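Lipolytic protein G-D-S-L family (Chitinophaga pinensis, PDB 4Q7Q) probably hydrolyses carboxylic ester bonds as a GDSL-type lipase or acylhydrolase of the SGNH hydrolase clan, its natural substrate being unestablished. Local coordinates at residues T16-N19 with E24-N27; G79-W84 with M130-F135; K123-T128 with S249-V254; K142-G147 with I214-E219; K196-K199 with N205-Y208. All blocks are in the same frame, centred on the assembly; numbering follows the deposited sequence. Where two conformers were deposited one is given.

From the N terminus, contact 1 closes first, a short loop that folds residues 24-27 back on residues 16-19, around helix 14-17. Contact 2 opens at 79-84 and closes at 130-135, joining the start of helix 80-85 to the loop after strand 123-127. That strand opens contact 3 before contact 2 has closed, so the two cross; contact 3 closes only at helix 241-257, binding that late helix to the central parallel sheet. Inside its long loop lies contact 4, between 142-147 and 214-219, and inside that lies contact 5, in the hairpin 193-196/203-206. Contact 4 touches contact 2 through strand pairing and contact 5 through Ile214 and Pro215.

Contact 1 of 5, residues T16-N19 with E24-N27; sequences TYLN and ETGN
The phenol of Tyr17 donates a hydrogen bond to Glu24, with OH and OE2 only 2.7 Å apart. OE2 receives it on its syn lone pair, the side facing its sister oxygen. The carboxylate also comes close to the ring itself: OE1 of Glu24 lies at the ring edge, 3.4 Å from CE2 of Tyr17, and the ring and carboxylate planes are turned 65° against each other. With CG of Tyr17 anti to the backbone N (chi1 171°), the ring leaves helix 14-17 in a direction that lets its hydroxyl meet the oncoming carboxylate; His21 stacks on this ring.

Alongside the polar pair runs an apolar one. CD2 of Leu18 rests 3.7 Å from CB of Glu24 and 4.2 Å from CG2 of Thr25. A threonine suits this place because its two branches divide the work: the methyl faces Leu18, while OG1 bonds to Leu22 O and Val29 N. Leu18 also touches His238, which with Ser14 and Asp235 has a geometry consistent with the Ser-His-Asp triad of SGNH hydrolases. A phenol donor, with an edge C-H beside the second oxygen, would be expected to favour the charged form of Glu24.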
# COMPACT_ATOMS: atom_id res chain seq x y z
N THR A 16 4.97 -2.81 -1.83
CA THR A 16 5.46 -4.17 -2.02
C THR A 16 6.79 -4.17 -2.76
O THR A 16 7.74 -4.82 -2.33
CB THR A 16 4.42 -4.99 -2.81
OG1 THR A 16 3.21 -5.03 -2.04
CG2 THR A 16 4.91 -6.41 -3.07
N TYR A 17 6.84 -3.44 -3.86
CA TYR A 17 8.06 -3.29 -4.66
C TYR A 17 9.30 -2.97 -3.83
O TYR A 17 10.37 -3.57 -4.01
CB TYR A 17 7.82 -2.18 -5.69
CG TYR A 17 9.06 -1.75 -6.46
CD1 TYR A 17 9.43 -2.41 -7.63
CD2 TYR A 17 9.83 -0.67 -6.04
CE1 TYR A 17 10.55 -2.01 -8.35
CE2 TYR A 17 10.94 -0.26 -6.74
CZ TYR A 17 11.30 -0.93 -7.90
OH TYR A 17 12.41 -0.53 -8.60
N LEU A 18 9.16 -2.02 -2.90
CA LEU A 18 10.29 -1.48 -2.17
C LEU A 18 10.97 -2.48 -1.23
O LEU A 18 12.07 -2.22 -0.77
CB LEU A 18 9.87 -0.24 -1.38
CG LEU A 18 9.58 1.00 -2.24
CD1 LEU A 18 8.85 2.09 -1.45
CD2 LEU A 18 10.87 1.52 -2.88
N ASN A 19 10.30 -3.60 -0.96
CA ASN A 19 10.90 -4.65 -0.14
C ASN A 19 12.28 -5.05 -0.64
O ASN A 19 13.18 -5.37 0.15
CB ASN A 19 10.00 -5.89 -0.10
CG ASN A 19 10.53 -6.97 0.83
OD1 ASN A 19 10.30 -6.93 2.04
ND2 ASN A 19 11.25 -7.93 0.27
N GLU A 24 15.84 2.78 -2.91
CA GLU A 24 14.82 3.73 -3.34
C GLU A 24 14.06 4.36 -2.17
O GLU A 24 13.30 5.31 -2.37
CB GLU A 24 13.86 3.10 -4.36
CG GLU A 24 14.54 2.85 -5.70
CD GLU A 24 13.65 2.14 -6.71
OE1 GLU A 24 12.58 2.67 -7.06
OE2 GLU A 24 14.05 1.05 -7.15
N THR A 25 14.26 3.83 -0.96
CA THR A 25 13.75 4.49 0.24
C THR A 25 14.77 5.49 0.78
O THR A 25 14.57 6.06 1.85
CB THR A 25 13.40 3.49 1.37
OG1 THR A 25 14.61 2.96 1.95
CG2 THR A 25 12.53 2.35 0.85
N GLY A 26 15.87 5.69 0.06
CA GLY A 26 16.97 6.49 0.58
C GLY A 26 17.66 5.77 1.73
O GLY A 26 18.27 6.40 2.60
N ASN A 27 17.53 4.45 1.73
CA ASN A 27 18.03 3.60 2.81
C ASN A 27 17.44 3.94 4.18
O ASN A 27 18.06 3.66 5.21
CB ASN A 27 19.56 3.58 2.83
CG ASN A 27 20.14 3.10 1.53
OD1 ASN A 27 19.93 1.96 1.12
ND2 ASN A 27 20.87 3.98 0.85

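Contact 2 of 5, residues G79-W84 with M130-F135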
# COMPACT_ATOMS: atom_id res chain seq x y z
N GLY A 79 -4.45 -0.26 -4.35
CA GLY A 79 -5.56 0.66 -4.22
C GLY A 79 -5.15 2.08 -3.89
O GLY A 79 -5.84 3.04 -4.26
N THR A 80 -4.03 2.25 -3.19
CA THR A 80 -3.63 3.58 -2.78
C THR A 80 -3.35 4.48 -3.99
O THR A 80 -3.71 5.67 -4.00
CB THR A 80 -2.47 3.56 -1.75
OG1 THR A 80 -2.41 4.83 -1.08
CG2 THR A 80 -1.13 3.27 -2.41
N ASN A 81 -2.77 3.92 -5.04
CA ASN A 81 -2.52 4.72 -6.24
C ASN A 81 -3.78 4.97 -7.04
O ASN A 81 -3.91 6.03 -7.66
CB ASN A 81 -1.41 4.10 -7.09
CG ASN A 81 -0.08 4.08 -6.38
OD1 ASN A 81 0.24 5.01 -5.64
ND2 ASN A 81 0.69 3.03 -6.59
N ASP A 82 -4.70 4.01 -7.03
CA ASP A 82 -6.02 4.21 -7.64
C ASP A 82 -6.72 5.40 -7.00
O ASP A 82 -7.30 6.23 -7.70
CB ASP A 82 -6.89 2.97 -7.44
CG ASP A 82 -6.29 1.73 -8.05
OD1 ASP A 82 -5.28 1.25 -7.51
OD2 ASP A 82 -6.85 1.23 -9.05
N TRP A 83 -6.67 5.47 -5.68
CA TRP A 83 -7.25 6.60 -4.97
C TRP A 83 -6.62 7.92 -5.40
O TRP A 83 -7.33 8.88 -5.73
CB TRP A 83 -7.14 6.43 -3.45
CG TRP A 83 -7.49 7.69 -2.70
CD1 TRP A 83 -8.75 8.17 -2.46
CD2 TRP A 83 -6.58 8.63 -2.12
NE1 TRP A 83 -8.67 9.35 -1.76
CE2 TRP A 83 -7.35 9.65 -1.54
CE3 TRP A 83 -5.18 8.71 -2.03
CZ2 TRP A 83 -6.78 10.74 -0.88
CZ3 TRP A 83 -4.61 9.78 -1.39
CH2 TRP A 83 -5.42 10.79 -0.81
N TRP A 84 -5.29 7.99 -5.39
CA TRP A 84 -4.63 9.24 -5.72
C TRP A 84 -4.93 9.66 -7.16
O TRP A 84 -5.04 10.84 -7.46
CB TRP A 84 -3.12 9.17 -5.48
CG TRP A 84 -2.47 10.47 -5.83
CD1 TRP A 84 -1.60 10.71 -6.85
CD2 TRP A 84 -2.74 11.73 -5.22
NE1 TRP A 84 -1.27 12.04 -6.88
CE2 TRP A 84 -1.96 12.70 -5.89
CE3 TRP A 84 -3.54 12.14 -4.14
CZ2 TRP A 84 -1.97 14.04 -5.54
CZ3 TRP A 84 -3.55 13.49 -3.79
CH2 TRP A 84 -2.77 14.42 -4.49
N MSE A 130 -3.20 1.16 3.39
CA MSE A 130 -2.92 1.83 4.64
C MSE A 130 -3.31 3.30 4.51
O MSE A 130 -3.29 3.86 3.41
CB MSE A 130 -1.43 1.72 4.96
CG MSE A 130 -1.07 2.20 6.36
SE MSE A 130 0.75 1.73 6.92
CE MSE A 130 1.70 3.13 5.96
N GLN A 131 -3.67 3.93 5.62
CA GLN A 131 -3.81 5.38 5.59
C GLN A 131 -2.48 6.01 5.20
O GLN A 131 -1.41 5.40 5.32
CB GLN A 131 -4.33 5.90 6.93
CG GLN A 131 -5.74 5.41 7.21
CD GLN A 131 -6.35 6.00 8.46
OE1 GLN A 131 -6.39 7.22 8.63
NE2 GLN A 131 -6.85 5.13 9.32
N ARG A 132 -2.55 7.23 4.70
CA ARG A 132 -1.36 7.92 4.24
C ARG A 132 -1.46 9.39 4.58
O ARG A 132 -2.52 9.99 4.46
CB ARG A 132 -1.19 7.74 2.73
CG ARG A 132 -2.44 8.01 1.91
CD ARG A 132 -2.26 7.64 0.45
NE ARG A 132 -1.40 8.58 -0.27
CZ ARG A 132 -1.05 8.44 -1.54
NH1 ARG A 132 -1.46 7.38 -2.24
NH2 ARG A 132 -0.28 9.35 -2.12
N ASN A 133 -0.36 9.96 5.04
CA ASN A 133 -0.35 11.40 5.23
C ASN A 133 0.24 12.07 4.00
O ASN A 133 0.38 11.42 2.96
CB ASN A 133 0.36 11.81 6.53
CG ASN A 133 -0.35 12.95 7.22
OD1 ASN A 133 -0.75 13.91 6.57
ND2 ASN A 133 -0.55 12.83 8.52
N ASP A 134 0.54 13.37 4.09
CA ASP A 134 1.12 14.08 2.96
C ASP A 134 2.38 13.34 2.50
O ASP A 134 3.27 13.08 3.30
CB ASP A 134 1.51 15.50 3.35
CG ASP A 134 0.32 16.42 3.52
OD1 ASP A 134 -0.84 15.98 3.42
OD2 ASP A 134 0.56 17.62 3.76
N PHE A 135 2.43 13.02 1.22
CA PHE A 135 3.55 12.30 0.64
C PHE A 135 4.46 13.27 -0.10
O PHE A 135 3.98 14.11 -0.85
CB PHE A 135 3.02 11.25 -0.34
CG PHE A 135 4.04 10.75 -1.32
CD1 PHE A 135 5.12 9.99 -0.88
CD2 PHE A 135 3.92 11.01 -2.67
CE1 PHE A 135 6.06 9.51 -1.78
CE2 PHE A 135 4.85 10.52 -3.58
CZ PHE A 135 5.93 9.78 -3.13
O HOH W 1 -1.53 4.00 1.35
O HOH W 2 -0.42 7.44 -4.98
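Thr80 and Arg132 join two backbones that stay well apart, the nearest CA atoms being those of Thr80 and Met130, 7.7 Å from each other. Helix 80-85 starts here, with Gly79 at its N-cap, where it takes backbone angles open to a residue without a CB. Residues 130-135 have almost no regular structure, and Arg132 spans the gap with a long side chain bent at chi3 (-73°).

Its NH1 donates to OG1 of Thr80 over 3.0 Å, with a 153° angle at the hydrogen and the acceptor tilted a little from the guanidinium plane. Thr80 holds OG1 anti to its own backbone N, where the oxygen can also bond a water, 2.7 Å away, that donates to Met130 O. A second water accepts from NH1 of Arg132 at 2.9 Å and donates to OD1 of Asn81, whose ND2 bonds Trp54 O. Over one guanidinium face lies CZ3 of Trp83, 3.6 Å from NE of Arg132; the ring meets the group steeply, the planes being 61° apart. The indole NH of Trp83 is bonded to Gln155 O, which holds the ring there, and CB of Trp84 adds an apolar flank.

Gly79-Thr80-Asn81-Asp82 fits the Gly-X-Asn-Asp block of SGNH hydrolases, whose asparagine contributes to the oxyanion hole in relatives. The largely buried arginine thus spends NH1 on a hydroxyl and a water. Through that water it reaches OD1 of Asn81, and with Trp54 O at ND2 this may help to fix the amide's orientation.

Contact 3 of 5, residues K123-T128 with S249-V254; sequences KIVLIT and SALADV
Val125 and Ile127, alternate residues on one face of their strand, belong to the central parallel sheet of the three-layer alpha/beta/alpha fold of SGNH hydrolases, and helix 241-257 packs on one side of it. Strand 123-127 and helix segment 249-254 run roughly antiparallel, at 149°, with axes 10.3 Å apart, a spacing that branched aliphatic side chains fill.

Val125 takes part with both methyls. Its CG2 meets CG1 of Val254 tip to tip at 3.7 Å, and its CG1 is 4.0 Å from both CG1 of Val254 and CD1 of Leu251. Val254 sets CG1 anti to the backbone N (chi1 168°), which aims that methyl at the strand. One helical turn earlier in the chain, CD1 of Leu251 touches both strand residues, lying 4.2 Å from CD1 of Ile127. Beta-branched valine and isoleucine suit the extended strand. Leu251 uses the longer reach of leucine, whereas Val254, nearer the strand, needs only a short side chain.

Leu126 points to the sheet's other side, against Val164 and Ile167 of helix 157-171, while Leu251 goes on to touch Leu37 of helix 33-40. No hydrogen bond or charge joins strand and helix here; cohesion comes from close methyl contacts that bury apolar surface.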
# COMPACT_ATOMS: atom_id res chain seq x y z
N LYS A 123 -4.33 -20.26 -2.13
CA LYS A 123 -4.94 -19.34 -1.17
C LYS A 123 -4.78 -17.90 -1.64
O LYS A 123 -3.79 -17.55 -2.27
CB LYS A 123 -4.32 -19.51 0.21
CG LYS A 123 -4.49 -20.89 0.82
CD LYS A 123 -5.92 -21.38 0.69
N ILE A 124 -5.78 -17.08 -1.33
CA ILE A 124 -5.74 -15.66 -1.67
C ILE A 124 -5.97 -14.81 -0.43
O ILE A 124 -6.84 -15.11 0.39
CB ILE A 124 -6.79 -15.30 -2.75
CG1 ILE A 124 -6.63 -16.19 -3.99
CG2 ILE A 124 -6.66 -13.83 -3.14
CD1 ILE A 124 -7.65 -15.91 -5.08
N VAL A 125 -5.17 -13.77 -0.28
CA VAL A 125 -5.37 -12.79 0.79
C VAL A 125 -5.36 -11.40 0.18
O VAL A 125 -4.50 -11.08 -0.64
CB VAL A 125 -4.24 -12.90 1.85
CG1 VAL A 125 -4.34 -11.79 2.87
CG2 VAL A 125 -4.28 -14.26 2.53
N LEU A 126 -6.33 -10.57 0.55
CA LEU A 126 -6.35 -9.18 0.12
C LEU A 126 -5.90 -8.29 1.28
O LEU A 126 -6.14 -8.60 2.44
CB LEU A 126 -7.75 -8.76 -0.34
CG LEU A 126 -8.45 -9.69 -1.33
CD1 LEU A 126 -9.81 -9.12 -1.69
CD2 LEU A 126 -7.60 -9.93 -2.58
N ILE A 127 -5.23 -7.19 0.95
CA ILE A 127 -4.76 -6.24 1.95
C ILE A 127 -5.29 -4.86 1.63
O ILE A 127 -5.08 -4.36 0.53
CB ILE A 127 -3.22 -6.20 1.97
CG1 ILE A 127 -2.65 -7.61 2.12
CG2 ILE A 127 -2.72 -5.25 3.05
CD1 ILE A 127 -1.15 -7.64 2.22
N THR A 128 -6.01 -4.24 2.56
CA THR A 128 -6.53 -2.89 2.31
C THR A 128 -5.41 -1.86 2.29
O THR A 128 -4.37 -2.04 2.92
CB THR A 128 -7.55 -2.43 3.38
OG1 THR A 128 -6.88 -2.26 4.63
CG2 THR A 128 -8.68 -3.43 3.53
N SER A 249 3.21 -8.54 10.65
CA SER A 249 2.57 -9.25 11.74
C SER A 249 1.10 -9.53 11.45
O SER A 249 0.60 -10.61 11.73
CB SER A 249 2.71 -8.47 13.05
OG SER A 249 2.03 -9.13 14.10
N ALA A 250 0.41 -8.53 10.90
CA ALA A 250 -1.00 -8.67 10.57
C ALA A 250 -1.17 -9.72 9.48
O ALA A 250 -2.09 -10.54 9.52
CB ALA A 250 -1.58 -7.33 10.12
N LEU A 251 -0.26 -9.70 8.50
CA LEU A 251 -0.31 -10.65 7.40
C LEU A 251 -0.01 -12.06 7.90
O LEU A 251 -0.66 -13.02 7.49
CB LEU A 251 0.66 -10.24 6.30
CG LEU A 251 0.68 -11.12 5.04
CD1 LEU A 251 -0.72 -11.22 4.44
CD2 LEU A 251 1.67 -10.59 4.01
N ALA A 252 0.96 -12.17 8.80
CA ALA A 252 1.30 -13.47 9.35
C ALA A 252 0.13 -14.12 10.09
O ALA A 252 -0.07 -15.33 9.98
CB ALA A 252 2.54 -13.37 10.26
N ASP A 253 -0.66 -13.32 10.81
CA ASP A 253 -1.83 -13.84 11.51
C ASP A 253 -2.82 -14.48 10.53
O ASP A 253 -3.36 -15.55 10.79
CB ASP A 253 -2.54 -12.74 12.30
CG ASP A 253 -1.72 -12.25 13.49
OD1 ASP A 253 -0.80 -12.98 13.92
OD2 ASP A 253 -2.01 -11.15 13.99
N VAL A 254 -3.05 -13.82 9.40
CA VAL A 254 -3.97 -14.34 8.40
C VAL A 254 -3.42 -15.62 7.75
O VAL A 254 -4.14 -16.60 7.55
CB VAL A 254 -4.28 -13.28 7.34
CG1 VAL A 254 -4.99 -13.92 6.15
CG2 VAL A 254 -5.12 -12.17 7.95

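Contact 4 of 5, residues K142-G147 with I214-E219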
# COMPACT_ATOMS: atom_id res chain seq x y z
N LYS A 142 9.01 17.45 -6.10
CA LYS A 142 7.94 17.96 -6.95
C LYS A 142 6.86 16.91 -7.14
O LYS A 142 5.73 17.22 -7.53
CB LYS A 142 8.50 18.39 -8.31
CG LYS A 142 9.45 19.57 -8.23
CD LYS A 142 9.93 19.99 -9.61
CE LYS A 142 10.86 21.19 -9.51
NZ LYS A 142 11.28 21.67 -10.85
N ASN A 143 7.22 15.66 -6.88
CA ASN A 143 6.27 14.57 -6.83
C ASN A 143 5.76 14.48 -5.40
O ASN A 143 6.46 14.01 -4.50
CB ASN A 143 6.94 13.26 -7.25
CG ASN A 143 5.96 12.13 -7.45
OD1 ASN A 143 4.91 12.07 -6.80
ND2 ASN A 143 6.29 11.23 -8.36
N ASN A 144 4.54 14.96 -5.20
CA ASN A 144 3.96 14.96 -3.88
C ASN A 144 2.44 14.81 -3.94
O ASN A 144 1.84 14.92 -5.01
CB ASN A 144 4.38 16.23 -3.11
CG ASN A 144 3.98 17.51 -3.82
OD1 ASN A 144 2.80 17.85 -3.89
ND2 ASN A 144 4.96 18.22 -4.36
N ALA A 145 1.82 14.55 -2.79
CA ALA A 145 0.38 14.30 -2.73
C ALA A 145 -0.13 14.59 -1.33
O ALA A 145 0.61 14.46 -0.36
CB ALA A 145 0.08 12.86 -3.08
N PHE A 146 -1.38 15.00 -1.22
CA PHE A 146 -1.96 15.21 0.10
C PHE A 146 -2.41 13.91 0.74
O PHE A 146 -2.56 12.90 0.06
CB PHE A 146 -3.08 16.25 0.07
CG PHE A 146 -4.24 15.91 -0.84
CD1 PHE A 146 -5.21 15.01 -0.45
CD2 PHE A 146 -4.38 16.56 -2.06
CE1 PHE A 146 -6.30 14.74 -1.27
CE2 PHE A 146 -5.44 16.30 -2.89
CZ PHE A 146 -6.41 15.40 -2.50
N GLY A 147 -2.61 13.94 2.06
CA GLY A 147 -2.95 12.75 2.81
C GLY A 147 -4.41 12.35 2.73
O GLY A 147 -5.25 13.10 2.22
N ILE A 214 0.28 24.63 6.48
CA ILE A 214 1.50 25.34 6.09
C ILE A 214 1.88 24.94 4.68
O ILE A 214 2.00 23.75 4.38
CB ILE A 214 2.67 25.03 7.06
CG1 ILE A 214 2.25 25.26 8.52
CG2 ILE A 214 3.89 25.88 6.71
CD1 ILE A 214 1.96 26.71 8.84
N PRO A 215 2.07 25.93 3.79
CA PRO A 215 2.43 25.60 2.40
C PRO A 215 3.79 24.94 2.27
O PRO A 215 4.76 25.33 2.93
CB PRO A 215 2.46 26.97 1.71
CG PRO A 215 1.60 27.84 2.55
CD PRO A 215 1.79 27.37 3.96
N PHE A 216 3.86 23.94 1.40
CA PHE A 216 5.13 23.36 1.00
C PHE A 216 5.41 23.69 -0.46
O PHE A 216 4.69 23.24 -1.35
CB PHE A 216 5.15 21.85 1.21
CG PHE A 216 6.38 21.18 0.64
CD1 PHE A 216 7.64 21.50 1.13
CD2 PHE A 216 6.28 20.27 -0.39
CE1 PHE A 216 8.77 20.90 0.61
CE2 PHE A 216 7.40 19.66 -0.91
CZ PHE A 216 8.65 19.99 -0.42
N ASN A 217 6.44 24.49 -0.69
CA ASN A 217 6.91 24.79 -2.03
C ASN A 217 8.24 24.09 -2.25
O ASN A 217 9.25 24.47 -1.66
CB ASN A 217 7.06 26.30 -2.20
CG ASN A 217 7.53 26.69 -3.60
OD1 ASN A 217 7.59 25.87 -4.51
ND2 ASN A 217 7.86 27.97 -3.77
N PRO A 218 8.25 23.04 -3.09
CA PRO A 218 9.44 22.20 -3.28
C PRO A 218 10.61 22.95 -3.91
O PRO A 218 11.73 22.43 -3.90
CB PRO A 218 8.94 21.10 -4.22
CG PRO A 218 7.74 21.68 -4.90
CD PRO A 218 7.10 22.58 -3.89
N GLU A 219 10.36 24.14 -4.46
CA GLU A 219 11.43 24.95 -5.03
C GLU A 219 12.03 25.89 -3.99
O GLU A 219 13.16 26.36 -4.14
CB GLU A 219 10.91 25.75 -6.23
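ND2 of Asn144 comes to the edge of a Phe216 ring that carries the N of its own segment's proline, Pro218, over one face. That nitrogen sits 4.0 Å above the ring centre, so one face of Phe216 is covered from within its own segment. ND2 of Asn144 lies near the ring plane, 4.5 Å from CE2 of Phe216. This amide nitrogen donates to Ala141 O; its contact with the ring edge is loose, and no hydrogen bond crosses between the segments. Asn144 carries CG between its backbone N and carbonyl carbon (chi1 58°), and this aims the amide at the opposite segment.

Pro218 also meets Lys142. CG of Pro218 is 4.3 Å from CG of Lys142. CB of Pro218 lies 4.1 Å from N of Lys142, which is itself bonded to Asp140. A rigid proline suits such a surface turn, and the lysine offers methylene groups to it while its chain runs on extended. Asn217 completes the bend as an Asx turn, its OD1 accepting from N of Glu219 at 3.3 Å with the donor well above the carbonyl plane.

The contact lies at the surface: strand 144-145 pairs antiparallel with strand 135-136, and the side chain of Phe216 touches Val136 of that strand and Leu195 of strand 193-196.

Contact 5 of 5, residues K196-K199 with N205-Y208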
# COMPACT_ATOMS: atom_id res chain seq x y z
N LYS A 196 9.18 26.05 5.97
CA LYS A 196 9.33 27.46 6.23
C LYS A 196 8.05 28.05 6.81
O LYS A 196 6.94 27.77 6.33
CB LYS A 196 9.73 28.22 4.96
CG LYS A 196 11.15 27.93 4.51
CD LYS A 196 11.56 28.82 3.36
CE LYS A 196 13.00 28.57 2.96
NZ LYS A 196 13.41 29.44 1.84
N ASN A 197 8.21 28.86 7.85
CA ASN A 197 7.12 29.61 8.45
C ASN A 197 6.80 30.79 7.54
O ASN A 197 7.66 31.62 7.30
CB ASN A 197 7.57 30.08 9.83
CG ASN A 197 6.51 30.86 10.58
OD1 ASN A 197 5.55 31.37 9.99
ND2 ASN A 197 6.69 30.98 11.89
N PRO A 198 5.57 30.87 7.02
CA PRO A 198 5.23 31.96 6.09
C PRO A 198 5.40 33.36 6.66
O PRO A 198 5.51 34.32 5.90
CB PRO A 198 3.76 31.70 5.77
CG PRO A 198 3.59 30.25 5.96
CD PRO A 198 4.49 29.87 7.10
N LYS A 199 5.41 33.49 7.98
CA LYS A 199 5.52 34.81 8.60
C LYS A 199 6.94 35.35 8.63
O LYS A 199 7.14 36.57 8.71
CB LYS A 199 4.94 34.81 10.01
CG LYS A 199 3.44 34.60 10.07
CD LYS A 199 2.91 34.92 11.46
CE LYS A 199 1.41 34.71 11.56
NZ LYS A 199 0.92 35.06 12.93
N ASN A 205 9.52 22.87 12.71
CA ASN A 205 8.96 21.52 12.74
C ASN A 205 7.47 21.57 13.04
O ASN A 205 7.07 21.85 14.18
CB ASN A 205 9.68 20.63 13.77
CG ASN A 205 9.60 21.19 15.20
OD1 ASN A 205 9.89 22.37 15.43
ND2 ASN A 205 9.20 20.35 16.15
N TYR A 206 6.64 21.30 12.03
CA TYR A 206 5.19 21.28 12.22
C TYR A 206 4.67 19.85 12.24
O TYR A 206 4.70 19.16 11.22
CB TYR A 206 4.48 22.01 11.08
CG TYR A 206 4.71 23.51 11.03
CD1 TYR A 206 4.01 24.38 11.86
CD2 TYR A 206 5.62 24.05 10.13
CE1 TYR A 206 4.21 25.75 11.80
CE2 TYR A 206 5.82 25.42 10.06
CZ TYR A 206 5.12 26.26 10.90
OH TYR A 206 5.32 27.62 10.83
N LYS A 207 4.18 19.40 13.38
CA LYS A 207 3.57 18.08 13.43
C LYS A 207 2.19 18.10 12.77
O LYS A 207 1.71 19.16 12.35
CB LYS A 207 3.47 17.57 14.87
CG LYS A 207 2.44 18.26 15.72
CD LYS A 207 2.44 17.63 17.11
CE LYS A 207 1.14 17.87 17.83
NZ LYS A 207 1.18 17.17 19.13
N TYR A 208 1.57 16.94 12.67
CA TYR A 208 0.19 16.84 12.20
C TYR A 208 -0.73 17.11 13.38
O TYR A 208 -0.47 16.65 14.48
CB TYR A 208 -0.05 15.43 11.67
CG TYR A 208 -1.43 15.19 11.11
CD1 TYR A 208 -1.73 15.57 9.81
CD2 TYR A 208 -2.42 14.58 11.87
CE1 TYR A 208 -2.99 15.37 9.28
CE2 TYR A 208 -3.68 14.36 11.35
CZ TYR A 208 -3.96 14.76 10.05
OH TYR A 208 -5.20 14.55 9.52
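Tyr206 and Asn197 make most of this contact, the hydroxyl end of the one set over the side-chain amide of the other. OH of Tyr206 is 3.5 Å from CG of Asn197 and equally 3.5 Å from its CB, while OD1 and ND2 of that asparagine both stand farther off, at 3.8 Å. The hydroxyl thus sits over the face of the amide, above CG and beside CB, too far from OD1 and ND2 for a bond. The two side chains cross at about a right angle, their planes 77° apart.

Strands 193-196 and 203-206 form a two-stranded antiparallel hairpin, with a backbone bond between Tyr206 and Lys193, and residues 196-199 begin the loop that connects the two strands. There Asn197 builds an Asx turn: CG is anti to the backbone N (chi1 -179°), and OD1 accepts from N of Lys199 at 2.9 Å along a nearly straight 164° line, from above the carbonyl plane. Proline suits the middle of that turn because its ring restricts phi to what the turn needs; CD of Pro198 comes within 4.4 Å of OH of Tyr206. A tyrosine has the length to span from its strand to the turn, and on the way its side chain touches Phe211 and Ile214.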